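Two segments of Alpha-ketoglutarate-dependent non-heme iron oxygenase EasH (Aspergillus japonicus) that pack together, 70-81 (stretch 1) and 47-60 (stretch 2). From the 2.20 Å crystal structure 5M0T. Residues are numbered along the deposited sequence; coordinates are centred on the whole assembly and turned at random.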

# COMPACT_ATOMS: atom_id res chain seq x y z
N TYR A 70 2.28 21.11 1.86
CA TYR A 70 3.09 21.16 3.11
C TYR A 70 4.62 21.36 2.93
O TYR A 70 5.28 21.86 3.85
CB TYR A 70 2.81 19.90 3.98
CG TYR A 70 1.42 19.90 4.54
CD1 TYR A 70 1.03 20.84 5.50
CD2 TYR A 70 0.45 19.00 4.07
CE1 TYR A 70 -0.26 20.88 6.00
CE2 TYR A 70 -0.85 19.03 4.57
CZ TYR A 70 -1.21 19.97 5.52
OH TYR A 70 -2.49 19.99 6.02
N LEU A 71 5.17 20.97 1.77
CA LEU A 71 6.64 20.97 1.53
C LEU A 71 7.21 22.12 0.66
O LEU A 71 8.43 22.17 0.43
CB LEU A 71 7.09 19.61 0.96
CG LEU A 71 6.88 18.38 1.85
CD1 LEU A 71 7.10 17.10 1.06
CD2 LEU A 71 7.78 18.42 3.08
N ALA A 72 6.37 23.04 0.18
CA ALA A 72 6.86 24.23 -0.53
C ALA A 72 7.66 25.12 0.44
O ALA A 72 7.31 25.24 1.62
CB ALA A 72 5.69 25.02 -1.14
N GLY A 73 8.76 25.71 -0.06
CA GLY A 73 9.66 26.55 0.75
C GLY A 73 10.77 25.84 1.52
O GLY A 73 11.68 26.49 2.06
N MET A 74 10.72 24.50 1.59
CA MET A 74 11.72 23.71 2.30
C MET A 74 12.78 23.21 1.34
O MET A 74 12.49 23.02 0.14
CB MET A 74 11.08 22.50 2.97
CG MET A 74 10.20 22.85 4.15
SD MET A 74 9.52 21.37 4.91
CE MET A 74 9.56 21.85 6.64
N ARG A 75 13.98 22.99 1.87
CA ARG A 75 14.96 22.13 1.21
C ARG A 75 14.64 20.69 1.64
O ARG A 75 14.45 20.43 2.82
CB ARG A 75 16.38 22.52 1.60
CG ARG A 75 16.76 23.95 1.23
CD ARG A 75 18.23 24.25 1.50
NE ARG A 75 19.11 23.40 0.69
CZ ARG A 75 19.51 23.66 -0.56
NH1 ARG A 75 19.14 24.77 -1.21
NH2 ARG A 75 20.30 22.78 -1.17
N GLN A 76 14.55 19.77 0.68
CA GLN A 76 14.25 18.38 0.98
C GLN A 76 15.00 17.39 0.08
O GLN A 76 15.23 17.65 -1.10
CB GLN A 76 12.73 18.10 0.98
CG GLN A 76 12.02 18.11 -0.39
CD GLN A 76 12.05 16.78 -1.16
OE1 GLN A 76 12.16 15.70 -0.59
NE2 GLN A 76 11.95 16.87 -2.49
N LEU A 77 15.39 16.27 0.69
CA LEU A 77 15.88 15.09 -0.02
C LEU A 77 15.13 13.90 0.55
O LEU A 77 15.05 13.77 1.76
CB LEU A 77 17.37 14.91 0.21
CG LEU A 77 18.04 13.68 -0.44
CD1 LEU A 77 18.05 13.80 -1.96
CD2 LEU A 77 19.44 13.49 0.11
N SER A 78 14.59 13.05 -0.31
CA SER A 78 13.87 11.84 0.09
C SER A 78 14.46 10.61 -0.62
O SER A 78 15.52 10.71 -1.21
CB SER A 78 12.39 12.04 -0.18
OG SER A 78 11.91 13.14 0.58
N SER A 79 13.81 9.46 -0.54
CA SER A 79 14.39 8.19 -1.04
C SER A 79 15.86 8.03 -0.56
O SER A 79 16.79 7.84 -1.36
CB SER A 79 14.26 8.13 -2.57
OG SER A 79 12.90 8.31 -2.97
N LEU A 80 16.02 8.14 0.76
CA LEU A 80 17.33 8.15 1.43
C LEU A 80 18.02 6.77 1.53
O LEU A 80 19.21 6.73 1.83
CB LEU A 80 17.21 8.73 2.84
CG LEU A 80 16.71 10.17 2.98
CD1 LEU A 80 16.52 10.55 4.44
CD2 LEU A 80 17.67 11.14 2.31
N PRO A 81 17.30 5.66 1.28
CA PRO A 81 18.06 4.43 1.04
C PRO A 81 19.03 4.51 -0.15
O PRO A 81 20.06 3.83 -0.15
CB PRO A 81 16.96 3.41 0.75
CG PRO A 81 15.82 3.87 1.58
CD PRO A 81 15.87 5.37 1.50
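Stretch 2 (47-60) RFNGEIDPHMKQWE

Stretch 2 (47-60) enters as a helix through Ile52, passes through a short 3-10 segment at 53-55, and then runs extended, antiparallel to stretch 1, so that its later residues meet earlier ones there. In the helix, Phe48 (chi1 t) presents its ring edge to Leu80, CZ to CD1 4.2 Å. One turn on, Ile52 (m, m) rests CD1 against two leucines, 3.8 Å from Leu80 CD2 and 4.0 Å from Leu77 CD2. The 3-10 segment brings His55 alongside Leu77, with its CB 3.7 Å from Leu77 CD2. At Met56 (m, m, m) the chain opens out, and SD packs 3.7 Å from Leu77 CB. Lys57 is nearly fully extended, phi/psi -161/174; its O accepts a hydrogen bond from Gln76 N (3.2 Å), and although its CB points away, the side chain returns so that NZ donates to Gln76 O (3.1 Å). Lys57 CA also lies over one face of the Arg75 guanidinium, 3.5 Å from NH2. Gln58 pairs with Arg75 in a single beta bridge, CA to CA 4.5 Å. Trp59 N gives a weak hydrogen bond to Met74 O (3.3 Å). Its indole (chi1 t, chi2 -90°) takes Leu71 CB over one face, 4.3 Å from the six-membered ring centroid, while CE3 approaches Gln76 NE2 at 3.3 Å. Glu60 points away and makes no contact.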

# COMPACT_ATOMS: atom_id res chain seq x y z
N ARG A 47 28.23 11.53 10.75
CA ARG A 47 28.39 10.66 9.58
C ARG A 47 27.20 10.72 8.62
O ARG A 47 27.39 10.78 7.41
CB ARG A 47 28.69 9.20 9.98
CG ARG A 47 30.15 8.95 10.33
CD ARG A 47 30.44 7.49 10.61
NE ARG A 47 29.70 6.99 11.78
CZ ARG A 47 28.77 6.03 11.77
NH1 ARG A 47 28.42 5.39 10.66
NH2 ARG A 47 28.19 5.69 12.92
N PHE A 48 25.98 10.73 9.16
CA PHE A 48 24.78 10.88 8.33
C PHE A 48 24.79 12.21 7.58
O PHE A 48 24.60 12.23 6.37
CB PHE A 48 23.50 10.76 9.17
CG PHE A 48 22.24 10.74 8.35
CD1 PHE A 48 21.99 9.70 7.47
CD2 PHE A 48 21.30 11.77 8.46
CE1 PHE A 48 20.84 9.68 6.70
CE2 PHE A 48 20.14 11.75 7.70
CZ PHE A 48 19.91 10.70 6.83
N ASN A 49 25.06 13.30 8.29
CA ASN A 49 25.23 14.62 7.65
C ASN A 49 26.28 14.62 6.54
O ASN A 49 26.03 15.16 5.47
CB ASN A 49 25.56 15.71 8.69
CG ASN A 49 24.33 16.19 9.45
OD1 ASN A 49 23.21 16.18 8.93
ND2 ASN A 49 24.52 16.60 10.70
N GLY A 50 27.44 14.00 6.80
CA GLY A 50 28.48 13.84 5.78
C GLY A 50 27.98 13.20 4.49
O GLY A 50 28.24 13.70 3.40
N GLU A 51 27.24 12.09 4.63
CA GLU A 51 26.62 11.38 3.50
C GLU A 51 25.56 12.22 2.76
O GLU A 51 25.47 12.18 1.53
CB GLU A 51 25.99 10.05 3.96
CG GLU A 51 26.98 8.99 4.41
CD GLU A 51 26.39 7.57 4.51
OE1 GLU A 51 25.39 7.35 5.24
OE2 GLU A 51 26.95 6.66 3.85
N ILE A 52 24.75 12.96 3.52
CA ILE A 52 23.60 13.71 2.99
C ILE A 52 23.98 15.01 2.25
O ILE A 52 23.40 15.31 1.20
CB ILE A 52 22.58 14.02 4.12
CG1 ILE A 52 21.88 12.73 4.55
CG2 ILE A 52 21.56 15.08 3.72
CD1 ILE A 52 21.17 11.98 3.44
N ASP A 53 24.94 15.76 2.79
CA ASP A 53 25.26 17.12 2.32
C ASP A 53 25.18 17.32 0.78
O ASP A 53 24.36 18.12 0.32
CB ASP A 53 26.61 17.61 2.88
CG ASP A 53 26.56 17.95 4.38
OD1 ASP A 53 27.65 18.08 4.98
OD2 ASP A 53 25.46 18.06 4.98
N PRO A 54 25.96 16.55 -0.00
CA PRO A 54 26.05 16.86 -1.43
C PRO A 54 24.80 16.62 -2.32
O PRO A 54 24.84 17.01 -3.49
CB PRO A 54 27.22 15.99 -1.92
CG PRO A 54 27.89 15.48 -0.68
CD PRO A 54 26.80 15.39 0.33
N HIS A 55 23.73 16.02 -1.81
CA HIS A 55 22.53 15.74 -2.63
C HIS A 55 21.32 16.69 -2.40
O HIS A 55 20.28 16.53 -3.06
CB HIS A 55 22.05 14.30 -2.42
CG HIS A 55 23.09 13.25 -2.64
ND1 HIS A 55 23.30 12.66 -3.86
CD2 HIS A 55 23.98 12.70 -1.79
CE1 HIS A 55 24.29 11.79 -3.76
NE2 HIS A 55 24.72 11.79 -2.51
N MET A 56 21.44 17.65 -1.47
CA MET A 56 20.28 18.50 -1.08
C MET A 56 19.90 19.52 -2.16
O MET A 56 20.77 20.01 -2.89
CB MET A 56 20.57 19.24 0.25
CG MET A 56 20.71 18.35 1.49
SD MET A 56 19.15 17.58 1.99
CE MET A 56 18.30 18.96 2.78
N LYS A 57 18.60 19.83 -2.26
CA LYS A 57 18.10 20.90 -3.14
C LYS A 57 16.68 21.39 -2.77
O LYS A 57 16.02 20.82 -1.91
CB LYS A 57 18.20 20.51 -4.64
CG LYS A 57 17.06 19.68 -5.21
CD LYS A 57 16.79 18.40 -4.44
CE LYS A 57 15.66 17.63 -5.10
NZ LYS A 57 14.92 16.84 -4.09
N GLN A 58 16.24 22.45 -3.44
CA GLN A 58 14.93 23.05 -3.22
C GLN A 58 13.80 22.16 -3.75
O GLN A 58 13.98 21.43 -4.73
CB GLN A 58 14.88 24.45 -3.88
CG GLN A 58 13.69 25.33 -3.49
CD GLN A 58 13.67 25.72 -2.02
OE1 GLN A 58 14.69 25.69 -1.32
NE2 GLN A 58 12.50 26.10 -1.53
N TRP A 59 12.63 22.21 -3.09
CA TRP A 59 11.42 21.54 -3.60
C TRP A 59 10.95 22.19 -4.91
O TRP A 59 10.70 23.41 -4.94
CB TRP A 59 10.29 21.59 -2.55
CG TRP A 59 8.97 21.07 -3.07
CD1 TRP A 59 7.97 21.79 -3.68
CD2 TRP A 59 8.50 19.72 -3.02
NE1 TRP A 59 6.93 20.97 -4.02
CE2 TRP A 59 7.22 19.69 -3.62
CE3 TRP A 59 9.04 18.52 -2.52
CZ2 TRP A 59 6.47 18.51 -3.74
CZ3 TRP A 59 8.31 17.36 -2.64
CH2 TRP A 59 7.03 17.36 -3.24
N GLU A 60 10.81 21.38 -5.97
CA GLU A 60 10.33 21.86 -7.28
C GLU A 60 8.81 22.01 -7.28
O GLU A 60 8.08 21.03 -7.14
CB GLU A 60 10.76 20.92 -8.41
CG GLU A 60 10.53 21.51 -9.80
CD GLU A 60 11.09 20.67 -10.94
OE1 GLU A 60 11.83 19.68 -10.74
OE2 GLU A 60 10.78 21.04 -12.09